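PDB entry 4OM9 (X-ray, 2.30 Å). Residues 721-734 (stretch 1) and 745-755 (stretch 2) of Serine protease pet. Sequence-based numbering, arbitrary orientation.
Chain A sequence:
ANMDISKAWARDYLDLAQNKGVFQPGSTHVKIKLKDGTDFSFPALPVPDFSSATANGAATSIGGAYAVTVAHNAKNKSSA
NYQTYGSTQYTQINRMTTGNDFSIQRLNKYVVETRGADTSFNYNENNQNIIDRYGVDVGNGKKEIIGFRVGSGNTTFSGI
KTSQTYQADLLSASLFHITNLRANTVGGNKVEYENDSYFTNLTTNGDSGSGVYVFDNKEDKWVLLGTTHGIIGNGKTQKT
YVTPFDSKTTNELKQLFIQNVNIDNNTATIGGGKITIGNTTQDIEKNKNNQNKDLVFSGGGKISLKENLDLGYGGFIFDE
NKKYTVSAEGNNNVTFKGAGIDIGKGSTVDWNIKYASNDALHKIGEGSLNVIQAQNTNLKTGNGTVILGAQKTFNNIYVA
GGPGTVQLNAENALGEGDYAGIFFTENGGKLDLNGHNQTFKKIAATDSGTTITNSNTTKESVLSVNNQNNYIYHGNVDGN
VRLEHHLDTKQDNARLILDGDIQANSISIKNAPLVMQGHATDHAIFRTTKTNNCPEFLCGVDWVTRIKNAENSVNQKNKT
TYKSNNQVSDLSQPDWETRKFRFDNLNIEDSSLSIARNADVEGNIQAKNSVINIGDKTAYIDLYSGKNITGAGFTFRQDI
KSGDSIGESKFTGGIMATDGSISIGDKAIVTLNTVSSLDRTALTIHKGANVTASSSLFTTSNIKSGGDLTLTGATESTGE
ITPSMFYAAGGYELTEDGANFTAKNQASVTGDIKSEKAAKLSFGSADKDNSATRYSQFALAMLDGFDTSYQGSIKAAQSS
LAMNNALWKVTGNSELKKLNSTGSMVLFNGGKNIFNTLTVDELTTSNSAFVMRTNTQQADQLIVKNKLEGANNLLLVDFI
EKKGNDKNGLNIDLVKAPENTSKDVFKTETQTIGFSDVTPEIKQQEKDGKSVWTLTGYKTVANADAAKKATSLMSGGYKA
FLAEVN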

# COMPACT_ATOMS: atom_id res chain seq x y z
N ILE A 721 31.36 -6.29 -0.86
CA ILE A 721 32.13 -5.23 -1.54
C ILE A 721 31.55 -3.81 -1.44
O ILE A 721 30.33 -3.62 -1.47
N THR A 722 32.42 -2.81 -1.29
CA THR A 722 32.01 -1.40 -1.29
C THR A 722 32.94 -0.48 -2.08
O THR A 722 34.13 -0.39 -1.78
N PRO A 723 32.42 0.19 -3.13
CA PRO A 723 33.14 1.33 -3.71
C PRO A 723 32.68 2.67 -3.11
O PRO A 723 31.58 2.76 -2.56
N SER A 724 33.52 3.70 -3.25
CA SER A 724 33.32 4.98 -2.57
C SER A 724 32.56 6.00 -3.41
O SER A 724 32.17 5.70 -4.54
N MET A 725 32.34 7.19 -2.85
CA MET A 725 31.71 8.30 -3.59
C MET A 725 31.81 9.65 -2.85
O MET A 725 32.43 9.74 -1.79
N PHE A 726 31.22 10.71 -3.40
CA PHE A 726 31.37 12.06 -2.83
C PHE A 726 30.07 12.71 -2.34
O PHE A 726 28.99 12.42 -2.83
N TYR A 727 30.21 13.62 -1.39
CA TYR A 727 29.10 14.48 -0.99
C TYR A 727 29.55 15.93 -0.92
O TYR A 727 30.28 16.31 -0.01
N ALA A 728 29.12 16.73 -1.89
CA ALA A 728 29.38 18.16 -1.86
C ALA A 728 28.10 18.92 -1.55
O ALA A 728 27.03 18.62 -2.11
N ALA A 729 28.20 19.88 -0.65
CA ALA A 729 27.13 20.83 -0.41
C ALA A 729 27.71 22.24 -0.35
O ALA A 729 28.21 22.66 0.69
N GLY A 730 27.66 22.95 -1.47
CA GLY A 730 28.23 24.27 -1.59
C GLY A 730 27.73 25.23 -0.52
O GLY A 730 28.49 26.08 -0.05
N GLY A 731 26.46 25.09 -0.15
CA GLY A 731 25.84 25.97 0.82
C GLY A 731 25.99 25.45 2.24
O GLY A 731 25.40 25.99 3.18
N TYR A 732 26.78 24.39 2.37
CA TYR A 732 27.09 23.75 3.64
C TYR A 732 25.90 22.94 4.16
O TYR A 732 24.82 22.94 3.56
N GLU A 733 26.12 22.23 5.26
CA GLU A 733 25.03 21.58 5.97
C GLU A 733 24.86 22.22 7.34
O GLU A 733 25.83 22.67 7.96
N LEU A 734 23.62 22.26 7.81
CA LEU A 734 23.26 22.92 9.06
C LEU A 734 22.40 21.98 9.91
O LEU A 734 21.44 21.38 9.41
N ASN A 745 32.46 4.84 6.07
CA ASN A 745 32.59 3.84 5.01
C ASN A 745 32.88 4.42 3.63
O ASN A 745 32.02 4.38 2.76
N GLN A 746 34.09 4.93 3.45
CA GLN A 746 34.54 5.46 2.17
C GLN A 746 33.63 6.58 1.67
O GLN A 746 33.14 6.56 0.54
N ALA A 747 33.41 7.54 2.55
CA ALA A 747 32.67 8.75 2.25
C ALA A 747 33.60 9.95 2.22
O ALA A 747 34.36 10.17 3.16
N SER A 748 33.54 10.73 1.15
CA SER A 748 34.31 11.96 1.05
C SER A 748 33.37 13.17 1.04
O SER A 748 32.68 13.41 0.06
N VAL A 749 33.36 13.92 2.13
CA VAL A 749 32.35 14.95 2.36
C VAL A 749 32.91 16.36 2.32
O VAL A 749 33.75 16.73 3.13
N THR A 750 32.42 17.16 1.37
CA THR A 750 32.87 18.54 1.24
C THR A 750 31.74 19.49 1.63
O THR A 750 30.57 19.17 1.43
N GLY A 751 32.08 20.64 2.20
CA GLY A 751 31.10 21.65 2.54
C GLY A 751 30.99 21.83 4.04
O GLY A 751 30.92 20.85 4.78
N ASP A 752 30.98 23.09 4.47
CA ASP A 752 31.04 23.41 5.90
C ASP A 752 29.86 22.83 6.66
O ASP A 752 28.83 22.53 6.07
N ILE A 753 30.02 22.65 7.96
CA ILE A 753 28.89 22.22 8.77
C ILE A 753 28.78 23.09 10.01
O ILE A 753 29.73 23.24 10.78
N LYS A 754 27.61 23.69 10.17
CA LYS A 754 27.35 24.60 11.27
C LYS A 754 26.16 24.10 12.06
O LYS A 754 25.32 23.38 11.53
N SER A 755 26.09 24.49 13.32
CA SER A 755 25.02 24.08 14.22
C SER A 755 25.09 24.83 15.54
O SER A 755 26.19 25.12 16.02

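The two stretches run side by side as parallel strands, 725-729 against 747-750 with axes 15° apart, so paired residues send their side chains to the same side of the sheet. The apolar centre lies on the side that carries Met725, Tyr727, Ala747 and Val749, all buried. Tyr727 (chi1 -55°, m) lays its ring along the neighbouring strand: CE2 is 4.0 Å from Ala747 CB, which sits at the ring edge near its plane, and CD2 is 4.0 Å from Val749 CG2. The t rotamer of Val749 (chi1 -177°) places CG2 at this contact. Met725 has an unusual chi1 of 31°, between wells, followed by p and m; this folds the chain back so that CE comes within 4.0 Å of Ala747 CB and 3.6 Å of Ala747 CA. The Tyr727 hydroxyl is hydrogen-bonded elsewhere in the structure.

Farther along, the same face passes to Glu733 and Ile753. Glu733 CG packs 4.0 Å from Ile753 CB (t, t), while the carboxylate bends back toward Val749, where OE2 lies 4.1 Å from CG1. Glu733 OE2 also comes within 3.2 Å of Gly751 O, but both atoms are acceptors, so proximity here is no evidence of a hydrogen bond. Gly751 itself fits a tight spot: an ideal CB would fall 2.4 Å from Ala729 O, a clash.

The other face is more open. Phe726 (chi1 -35°, m) meets Ser748 edge-on, with CD1 4.2 Å from Ser748 CB; Ser748 is t, and its OG is hydrogen-bonded elsewhere in the structure. Ala728 and Thr750 (m) share this face, as do Leu734 (t, p) and the extended Lys754 (p, t, t, t), whose aliphatic part reaches the leucine: Leu734 CD2 is 3.6 Å from Lys754 CE.

At the turn, Asp752 (m) sets its CB over the face of the Tyr732 ring, 3.6 Å from the centroid and 19° off the normal, which fits a CH-pi contact. Asp752 OD2 lies over the same ring, 2.9 Å from Tyr732 CZ; its 3.3 Å approach to Tyr732 OH has too poor an angle for a hydrogen bond.

The polar edge lies at the start of the pairing, where Thr722, Ser724 and Gln746 all point toward the opposing stretch. Ser724 OG gives Gln746 O a weak hydrogen bond of 3.3 Å, and Ser724 CB is 3.5 Å from Gln746 CB. Gln746 (m, t) extends its side chain alongside Thr722 (p).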

# COMPACT_ATOMS: atom_id res chain seq x y z
CB ILE A 721 32.31 -5.60 -3.04
CG1 ILE A 721 33.47 -6.59 -3.24
CG2 ILE A 721 32.49 -4.37 -3.92
CD1 ILE A 721 33.15 -8.03 -2.87
CB THR A 722 31.92 -0.84 0.14
OG1 THR A 722 33.23 -0.82 0.72
CG2 THR A 722 31.00 -1.68 1.02
CB PRO A 723 32.78 1.24 -5.19
CG PRO A 723 31.44 0.65 -5.20
CD PRO A 723 31.41 -0.34 -4.06
CB SER A 724 34.67 5.56 -2.16
OG SER A 724 34.70 6.96 -2.36
CB MET A 725 30.24 7.96 -3.89
CG MET A 725 29.53 7.07 -2.88
SD MET A 725 28.92 8.00 -1.47
CE MET A 725 30.35 8.03 -0.40
CB PHE A 726 31.99 13.03 -3.85
CG PHE A 726 33.00 12.41 -4.76
CD1 PHE A 726 34.08 11.70 -4.26
CD2 PHE A 726 32.89 12.56 -6.14
CE1 PHE A 726 35.01 11.15 -5.11
CE2 PHE A 726 33.81 12.01 -7.00
CZ PHE A 726 34.88 11.30 -6.48
CB TYR A 727 28.54 14.06 0.37
CG TYR A 727 28.11 12.62 0.45
CD1 TYR A 727 26.86 12.22 0.00
CD2 TYR A 727 28.97 11.67 0.99
CE1 TYR A 727 26.48 10.90 0.08
CE2 TYR A 727 28.59 10.35 1.08
CZ TYR A 727 27.35 9.97 0.62
OH TYR A 727 26.98 8.64 0.71
CB ALA A 728 29.97 18.62 -3.19
CB ALA A 729 26.38 20.50 0.87
CB TYR A 732 27.51 24.78 4.73
CG TYR A 732 28.38 25.96 4.30
CD1 TYR A 732 29.16 25.93 3.14
CD2 TYR A 732 28.43 27.11 5.09
CE1 TYR A 732 29.93 27.02 2.77
CE2 TYR A 732 29.20 28.20 4.73
CZ TYR A 732 29.95 28.15 3.57
OH TYR A 732 30.73 29.23 3.21
CB GLU A 733 25.24 20.08 6.10
CG GLU A 733 26.67 19.63 6.07
CD GLU A 733 27.05 18.96 4.76
OE1 GLU A 733 26.17 18.30 4.14
OE2 GLU A 733 28.24 19.10 4.36
CB LEU A 734 22.54 24.24 8.77
CG LEU A 734 21.51 24.87 9.71
CD1 LEU A 734 22.07 25.09 11.09
CD2 LEU A 734 20.96 26.18 9.15
CB ASN A 745 31.32 2.99 4.94
CG ASN A 745 31.38 1.79 5.86
OD1 ASN A 745 31.07 1.88 7.05
ND2 ASN A 745 31.78 0.64 5.32
CB GLN A 746 34.66 4.33 1.14
CG GLN A 746 35.88 3.45 1.39
CD GLN A 746 35.89 2.20 0.54
OE1 GLN A 746 34.96 1.94 -0.21
NE2 GLN A 746 36.96 1.42 0.66
CB ALA A 747 31.58 8.96 3.28
CB SER A 748 35.18 11.95 -0.20
OG SER A 748 35.85 13.19 -0.35
CB VAL A 749 31.67 14.75 3.73
CG1 VAL A 749 30.57 15.77 3.95
CG2 VAL A 749 31.14 13.34 3.85
CB THR A 750 33.37 18.84 -0.21
OG1 THR A 750 34.44 17.95 -0.55
CG2 THR A 750 33.85 20.27 -0.36
CB ASP A 752 31.10 24.93 6.10
CG ASP A 752 32.26 25.58 5.37
OD1 ASP A 752 33.32 24.94 5.24
OD2 ASP A 752 32.12 26.73 4.93
CB ILE A 753 28.99 20.73 9.17
CG1 ILE A 753 28.07 20.44 10.36
CG2 ILE A 753 30.40 20.35 9.51
CD1 ILE A 753 27.99 18.97 10.70
CB LYS A 754 27.12 26.01 10.75
CG LYS A 754 25.80 26.19 10.06
CD LYS A 754 25.52 27.65 9.77
CE LYS A 754 24.17 27.78 9.06
NZ LYS A 754 23.73 29.20 9.00
CB SER A 755 25.09 22.58 14.50
OG SER A 755 24.23 22.22 15.56